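Local coordinates for protein Rho guanine nucleotide exchange factor TIAM2 (Mus musculus, PDB 3A8P) that activates the small GTPase Rac1 by stimulating its GDP-GTP exchange, here represented by its PHCCEx domain, a part needed for membrane localization, at residues A[17-22]-A[100-105]; A[149-154]-A[190-195]. All coordinates share one frame; numbering follows the deposited sequence.

Contact 1: residues A[17-22]-A[100-105]; sequences LFFKPL and DVYLFQ
V101 and L22 meet where the first strand of the PH domain, within 11-26, pairs with the last strand, 101-105, an antiparallel ladder that illustrates how two strands far apart in sequence become neighbours in one sheet. L22 N donates to V101 O at 3.0 Å, and the CD2 methyl of L22 faces CG1 of V101. On the other side of the sheet, Y102 lies opposite P21 in a non-hydrogen-bonded pair and begins an aromatic cluster with F19 and F104. Its CD1 stands 3.4 Å from F19 CE1, at the edge of the F19 ring; the two planes are near parallel, 27° apart, but slid so far past each other that they barely overlap. L103 pairs with K20 through both hydrogen bonds, L103 N to K20 O at 2.8 Å and K20 N to L103 O at 3.0 Å, while the CG of L103 touches L22 CD2. F104 completes the cluster. The F19 side chain, with CG anti to its backbone N (chi1 169°), brings CD1 to within 3.4 Å of F104 CE1, the rings inclined at 42°, and F53 meets F19 edge-to-face from a further strand. L17 adds its CD1 methyl beside F104 CD1. Q105, paired with F18, closes the ladder: its N donates to F18 O at 2.9 Å, whereas the return bond from F18 N to Q105 O is weak. The extended Q105 side chain runs alongside F18 to an amide whose NE2 is held by the E89 carbonyl, and whose OE1 lies 3.8 Å from F18 CD2.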
loop_
_atom_site.group_PDB
_atom_site.type_symbol
_atom_site.label_atom_id
_atom_site.label_comp_id
_atom_site.label_asym_id
_atom_site.label_seq_id
_atom_site.Cartn_x
_atom_site.Cartn_y
_atom_site.Cartn_z
ATOM N N LEU A 17 12.441 17.066 1.003
ATOM C CA LEU A 17 11.118 16.623 0.595
ATOM C C LEU A 17 10.024 17.386 1.313
ATOM O O LEU A 17 10.133 17.670 2.507
ATOM C CB LEU A 17 10.915 15.138 0.898
ATOM C CG LEU A 17 11.708 14.073 0.153
ATOM C CD1 LEU A 17 11.334 12.718 0.726
ATOM C CD2 LEU A 17 11.402 14.127 -1.349
ATOM N N PHE A 18 8.979 17.737 0.580
ATOM C CA PHE A 18 7.839 18.386 1.196
ATOM C C PHE A 18 7.004 17.192 1.617
ATOM O O PHE A 18 6.909 16.194 0.887
ATOM C CB PHE A 18 7.111 19.289 0.198
ATOM C CG PHE A 18 7.669 20.686 0.152
ATOM C CD1 PHE A 18 7.213 21.659 1.041
ATOM C CD2 PHE A 18 8.704 21.012 -0.724
ATOM C CE1 PHE A 18 7.783 22.942 1.064
ATOM C CE2 PHE A 18 9.283 22.286 -0.712
ATOM C CZ PHE A 18 8.823 23.254 0.184
ATOM N N PHE A 19 6.423 17.288 2.804
ATOM C CA PHE A 19 5.652 16.201 3.392
ATOM C C PHE A 19 4.271 16.636 3.864
ATOM O O PHE A 19 4.088 17.749 4.361
ATOM C CB PHE A 19 6.456 15.636 4.565
ATOM C CG PHE A 19 5.697 14.683 5.429
ATOM C CD1 PHE A 19 5.376 13.407 4.973
ATOM C CD2 PHE A 19 5.325 15.049 6.718
ATOM C CE1 PHE A 19 4.699 12.508 5.788
ATOM C CE2 PHE A 19 4.641 14.152 7.547
ATOM C CZ PHE A 19 4.330 12.879 7.080
ATOM N N LYS A 20 3.300 15.743 3.718
ATOM C CA LYS A 20 1.941 16.029 4.130
ATOM C C LYS A 20 1.173 14.746 4.409
ATOM O O LYS A 20 0.992 13.913 3.520
ATOM C CB LYS A 20 1.232 16.830 3.036
ATOM C CG LYS A 20 -0.209 17.201 3.330
ATOM C CD LYS A 20 -0.763 18.049 2.199
ATOM C CE LYS A 20 -2.178 18.511 2.474
ATOM N NZ LYS A 20 -2.627 19.501 1.450
ATOM N N PRO A 21 0.728 14.561 5.661
ATOM C CA PRO A 21 -0.033 13.367 6.030
ATOM C C PRO A 21 -1.402 13.497 5.369
ATOM O O PRO A 21 -1.962 14.596 5.313
ATOM C CB PRO A 21 -0.088 13.457 7.553
ATOM C CG PRO A 21 -0.106 14.935 7.796
ATOM C CD PRO A 21 0.936 15.439 6.828
ATOM N N LEU A 22 -1.935 12.388 4.863
ATOM C CA LEU A 22 -3.219 12.421 4.170
ATOM C C LEU A 22 -4.340 11.601 4.804
ATOM O O LEU A 22 -5.462 12.086 4.960
ATOM C CB LEU A 22 -3.025 11.964 2.718
ATOM C CG LEU A 22 -4.246 11.994 1.800
ATOM C CD1 LEU A 22 -4.767 13.418 1.699
ATOM C CD2 LEU A 22 -3.871 11.465 0.425
ATOM N N ASP A 100 -2.015 4.048 7.272
ATOM C CA ASP A 100 -1.646 5.449 7.084
ATOM C C ASP A 100 -1.209 5.725 5.645
ATOM O O ASP A 100 -0.581 4.883 4.998
ATOM C CB ASP A 100 -0.521 5.837 8.047
ATOM C CG ASP A 100 -0.900 5.624 9.500
ATOM O OD1 ASP A 100 -1.854 6.284 9.970
ATOM O OD2 ASP A 100 -0.243 4.787 10.166
ATOM N N VAL A 101 -1.560 6.911 5.155
ATOM C CA VAL A 101 -1.199 7.335 3.809
ATOM C C VAL A 101 -0.522 8.703 3.916
ATOM O O VAL A 101 -0.978 9.574 4.662
ATOM C CB VAL A 101 -2.443 7.431 2.894
ATOM C CG1 VAL A 101 -2.029 7.816 1.482
ATOM C CG2 VAL A 101 -3.176 6.082 2.878
ATOM N N TYR A 102 0.571 8.873 3.178
ATOM C CA TYR A 102 1.340 10.114 3.207
ATOM C C TYR A 102 1.666 10.630 1.813
ATOM O O TYR A 102 1.808 9.857 0.868
ATOM C CB TYR A 102 2.664 9.886 3.941
ATOM C CG TYR A 102 2.517 9.315 5.330
ATOM C CD1 TYR A 102 2.300 10.145 6.429
ATOM C CD2 TYR A 102 2.576 7.941 5.541
ATOM C CE1 TYR A 102 2.150 9.618 7.710
ATOM C CE2 TYR A 102 2.422 7.406 6.810
ATOM C CZ TYR A 102 2.210 8.247 7.891
ATOM O OH TYR A 102 2.049 7.707 9.148
ATOM N N LEU A 103 1.794 11.947 1.704
ATOM C CA LEU A 103 2.150 12.578 0.449
ATOM C C LEU A 103 3.541 13.174 0.600
ATOM O O LEU A 103 3.914 13.635 1.679
ATOM C CB LEU A 103 1.155 13.681 0.092
ATOM C CG LEU A 103 -0.232 13.211 -0.355
ATOM C CD1 LEU A 103 -1.071 14.429 -0.719
ATOM C CD2 LEU A 103 -0.115 12.265 -1.542
ATOM N N PHE A 104 4.302 13.136 -0.485
ATOM C CA PHE A 104 5.652 13.680 -0.539
ATOM C C PHE A 104 5.815 14.391 -1.880
ATOM O O PHE A 104 5.171 14.030 -2.863
ATOM C CB PHE A 104 6.706 12.563 -0.486
ATOM C CG PHE A 104 6.825 11.883 0.843
ATOM C CD1 PHE A 104 7.600 12.438 1.856
ATOM C CD2 PHE A 104 6.185 10.670 1.078
ATOM C CE1 PHE A 104 7.742 11.796 3.083
ATOM C CE2 PHE A 104 6.318 10.017 2.302
ATOM C CZ PHE A 104 7.098 10.580 3.305
ATOM N N GLN A 105 6.671 15.404 -1.922
ATOM C CA GLN A 105 6.939 16.085 -3.175
ATOM C C GLN A 105 8.443 16.116 -3.350
ATOM O O GLN A 105 9.152 16.748 -2.565
ATOM C CB GLN A 105 6.397 17.514 -3.185
ATOM C CG GLN A 105 6.900 18.294 -4.410
ATOM C CD GLN A 105 6.350 19.704 -4.498
ATOM O OE1 GLN A 105 6.144 20.364 -3.486
ATOM N NE2 GLN A 105 6.130 20.178 -5.720
#

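Contact 2: residues A[149-154]-A[190-195]; sequences QKIDMD and KFHMDL
F191 turns its ring against K150 and D154 where helices 136-165 and 171-206 pack antiparallel, a helical hairpin of the CC-Ex region whose second arm carries a predicted coiled coil. The axes of the two short segments approach to 9.8 Å, their directions 163° apart, and the contact shows how one aromatic side chain can be gripped differently on its face and at its edge. K150 runs roughly perpendicular to F191. The helix backbone sets its CB over one ring face, in a CH-pi contact 4.1 Å from the ring centroid; with CG anti to the carbonyl carbon (chi1 -67°) and the chain extended beyond, CD reaches the same face, 4.0 Å from F191 CE1. D154 comes instead at the rim, its OD2 near the ring plane and 3.3 Å from F191 CE2, with the carboxylate turned 64° from the ring. An oxygen there probably gains from the partial positive charge of the ring hydrogens. I151 and F191 pass alongside each other, pointing opposite ways, with I151 CG1 3.5 Å from F191 CB. An alanine in place of F191 would probably open a gap between the helices, leaving the methylenes of K150 without their aromatic face and the D154 carboxylate without the ring edge beside it. Within the same two helices, L147 of 136-165 also touches F191, and W184, N187 and L188 of 171-206 touch D154. A second CH-pi contact repeats the theme at H192, whose side chain lies crosswise to I151; L195 CD2 approaches I151 CD1. That methyl, I151 CD1, sits over the centre of the H192 imidazole, 3.9 Å from the centroid and almost straight above the ring.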
loop_
_atom_site.group_PDB
_atom_site.type_symbol
_atom_site.label_atom_id
_atom_site.label_comp_id
_atom_site.label_asym_id
_atom_site.label_seq_id
_atom_site.Cartn_x
_atom_site.Cartn_y
_atom_site.Cartn_z
ATOM N N GLN A 149 -2.104 -18.278 -7.190
ATOM C CA GLN A 149 -2.823 -19.531 -7.001
ATOM C C GLN A 149 -3.904 -19.340 -5.951
ATOM O O GLN A 149 -5.010 -19.830 -6.112
ATOM C CB GLN A 149 -1.875 -20.665 -6.582
ATOM C CG GLN A 149 -0.897 -21.069 -7.681
ATOM C CD GLN A 149 -0.248 -22.423 -7.434
ATOM O OE1 GLN A 149 0.378 -22.648 -6.394
ATOM N NE2 GLN A 149 -0.392 -23.335 -8.394
ATOM N N LYS A 150 -3.583 -18.616 -4.882
ATOM C CA LYS A 150 -4.554 -18.360 -3.821
ATOM C C LYS A 150 -5.754 -17.566 -4.340
ATOM O O LYS A 150 -6.882 -17.761 -3.894
ATOM C CB LYS A 150 -3.895 -17.601 -2.674
ATOM C CG LYS A 150 -2.839 -18.418 -1.946
ATOM C CD LYS A 150 -2.300 -17.658 -0.763
ATOM C CE LYS A 150 -1.306 -18.483 0.014
ATOM N NZ LYS A 150 -0.896 -17.743 1.234
ATOM N N ILE A 151 -5.499 -16.664 -5.276
ATOM C CA ILE A 151 -6.562 -15.860 -5.848
ATOM C C ILE A 151 -7.484 -16.773 -6.653
ATOM O O ILE A 151 -8.705 -16.658 -6.583
ATOM C CB ILE A 151 -5.976 -14.752 -6.748
ATOM C CG1 ILE A 151 -5.398 -13.639 -5.866
ATOM C CG2 ILE A 151 -7.040 -14.224 -7.709
ATOM C CD1 ILE A 151 -4.520 -12.645 -6.611
ATOM N N ASP A 152 -6.890 -17.692 -7.405
ATOM C CA ASP A 152 -7.665 -18.621 -8.215
ATOM C C ASP A 152 -8.511 -19.519 -7.329
ATOM O O ASP A 152 -9.694 -19.724 -7.592
ATOM C CB ASP A 152 -6.736 -19.464 -9.090
ATOM C CG ASP A 152 -7.474 -20.548 -9.840
ATOM O OD1 ASP A 152 -7.662 -21.645 -9.269
ATOM O OD2 ASP A 152 -7.887 -20.300 -10.993
ATOM N N MET A 153 -7.895 -20.036 -6.270
ATOM C CA MET A 153 -8.563 -20.921 -5.318
ATOM C C MET A 153 -9.713 -20.235 -4.573
ATOM O O MET A 153 -10.826 -20.772 -4.498
ATOM C CB MET A 153 -7.536 -21.450 -4.309
ATOM C CG MET A 153 -8.106 -22.236 -3.127
ATOM S SD MET A 153 -8.808 -23.854 -3.547
ATOM C CE MET A 153 -10.027 -24.043 -2.207
ATOM N N ASP A 154 -9.441 -19.055 -4.023
ATOM C CA ASP A 154 -10.452 -18.319 -3.279
ATOM C C ASP A 154 -11.556 -17.748 -4.168
ATOM O O ASP A 154 -12.678 -17.551 -3.705
ATOM C CB ASP A 154 -9.790 -17.216 -2.445
ATOM C CG ASP A 154 -9.222 -17.741 -1.126
ATOM O OD1 ASP A 154 -8.827 -18.926 -1.066
ATOM O OD2 ASP A 154 -9.163 -16.973 -0.147
ATOM N N LYS A 190 -6.963 -8.539 -0.365
ATOM C CA LYS A 190 -5.672 -8.594 0.301
ATOM C C LYS A 190 -4.665 -9.314 -0.608
ATOM O O LYS A 190 -3.534 -8.846 -0.777
ATOM C CB LYS A 190 -5.827 -9.336 1.636
ATOM C CG LYS A 190 -4.543 -9.622 2.422
ATOM C CD LYS A 190 -3.874 -8.355 2.928
ATOM C CE LYS A 190 -3.007 -8.631 4.156
ATOM N NZ LYS A 190 -2.024 -9.733 3.941
ATOM N N PHE A 191 -5.064 -10.440 -1.205
ATOM C CA PHE A 191 -4.139 -11.162 -2.077
ATOM C C PHE A 191 -3.737 -10.290 -3.255
ATOM O O PHE A 191 -2.567 -10.258 -3.631
ATOM C CB PHE A 191 -4.740 -12.480 -2.588
ATOM C CG PHE A 191 -4.979 -13.500 -1.502
ATOM C CD1 PHE A 191 -4.104 -13.611 -0.424
ATOM C CD2 PHE A 191 -6.086 -14.344 -1.554
ATOM C CE1 PHE A 191 -4.330 -14.552 0.597
ATOM C CE2 PHE A 191 -6.325 -15.288 -0.545
ATOM C CZ PHE A 191 -5.446 -15.392 0.531
ATOM N N HIS A 192 -4.709 -9.589 -3.832
ATOM C CA HIS A 192 -4.447 -8.697 -4.957
ATOM C C HIS A 192 -3.536 -7.558 -4.512
ATOM O O HIS A 192 -2.684 -7.107 -5.275
ATOM C CB HIS A 192 -5.757 -8.106 -5.495
ATOM C CG HIS A 192 -6.497 -9.017 -6.421
ATOM N ND1 HIS A 192 -6.091 -9.246 -7.717
ATOM C CD2 HIS A 192 -7.619 -9.754 -6.241
ATOM C CE1 HIS A 192 -6.932 -10.082 -8.298
ATOM N NE2 HIS A 192 -7.868 -10.406 -7.424
ATOM N N MET A 193 -3.725 -7.093 -3.279
ATOM C CA MET A 193 -2.917 -6.000 -2.761
ATOM C C MET A 193 -1.480 -6.487 -2.577
ATOM O O MET A 193 -0.529 -5.799 -2.960
ATOM C CB MET A 193 -3.501 -5.485 -1.438
ATOM C CG MET A 193 -2.797 -4.257 -0.860
ATOM S SD MET A 193 -2.776 -2.819 -1.965
ATOM C CE MET A 193 -4.553 -2.466 -2.076
ATOM N N ASP A 194 -1.324 -7.680 -2.009
ATOM C CA ASP A 194 0.002 -8.248 -1.805
ATOM C C ASP A 194 0.674 -8.496 -3.153
ATOM O O ASP A 194 1.871 -8.256 -3.311
ATOM C CB ASP A 194 -0.075 -9.560 -1.012
ATOM C CG ASP A 194 -0.432 -9.340 0.455
ATOM O OD1 ASP A 194 -0.033 -8.297 1.017
ATOM O OD2 ASP A 194 -1.100 -10.215 1.051
ATOM N N LEU A 195 -0.098 -8.976 -4.125
ATOM C CA LEU A 195 0.449 -9.241 -5.453
ATOM C C LEU A 195 0.989 -7.941 -6.067
ATOM O O LEU A 195 2.080 -7.916 -6.642
ATOM C CB LEU A 195 -0.631 -9.844 -6.362
ATOM C CG LEU A 195 -0.223 -10.173 -7.806
ATOM C CD1 LEU A 195 0.933 -11.162 -7.798
ATOM C CD2 LEU A 195 -1.409 -10.753 -8.570
#

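How the contacts relate
Contacts 1 and 2 belong to different parts of the module and share no element: 17-22 with 100-105 joins two strands of the PH sheet, whereas 149-154 with 190-195 joins two long helices of the CC-Ex region. Their centres lie about 29 Å apart on opposite sides of the chain's centre, and they follow one another along the chain. Both are partly buried, but contact 1 has no fully exposed residue among those that touch, while contact 2 includes the exposed K150. Main-chain hydrogen bonds set the first register; the second has none across it and relies on side chains alone. Contact 2 buries 292 Å² between its segments, contact 1 buries 628 Å².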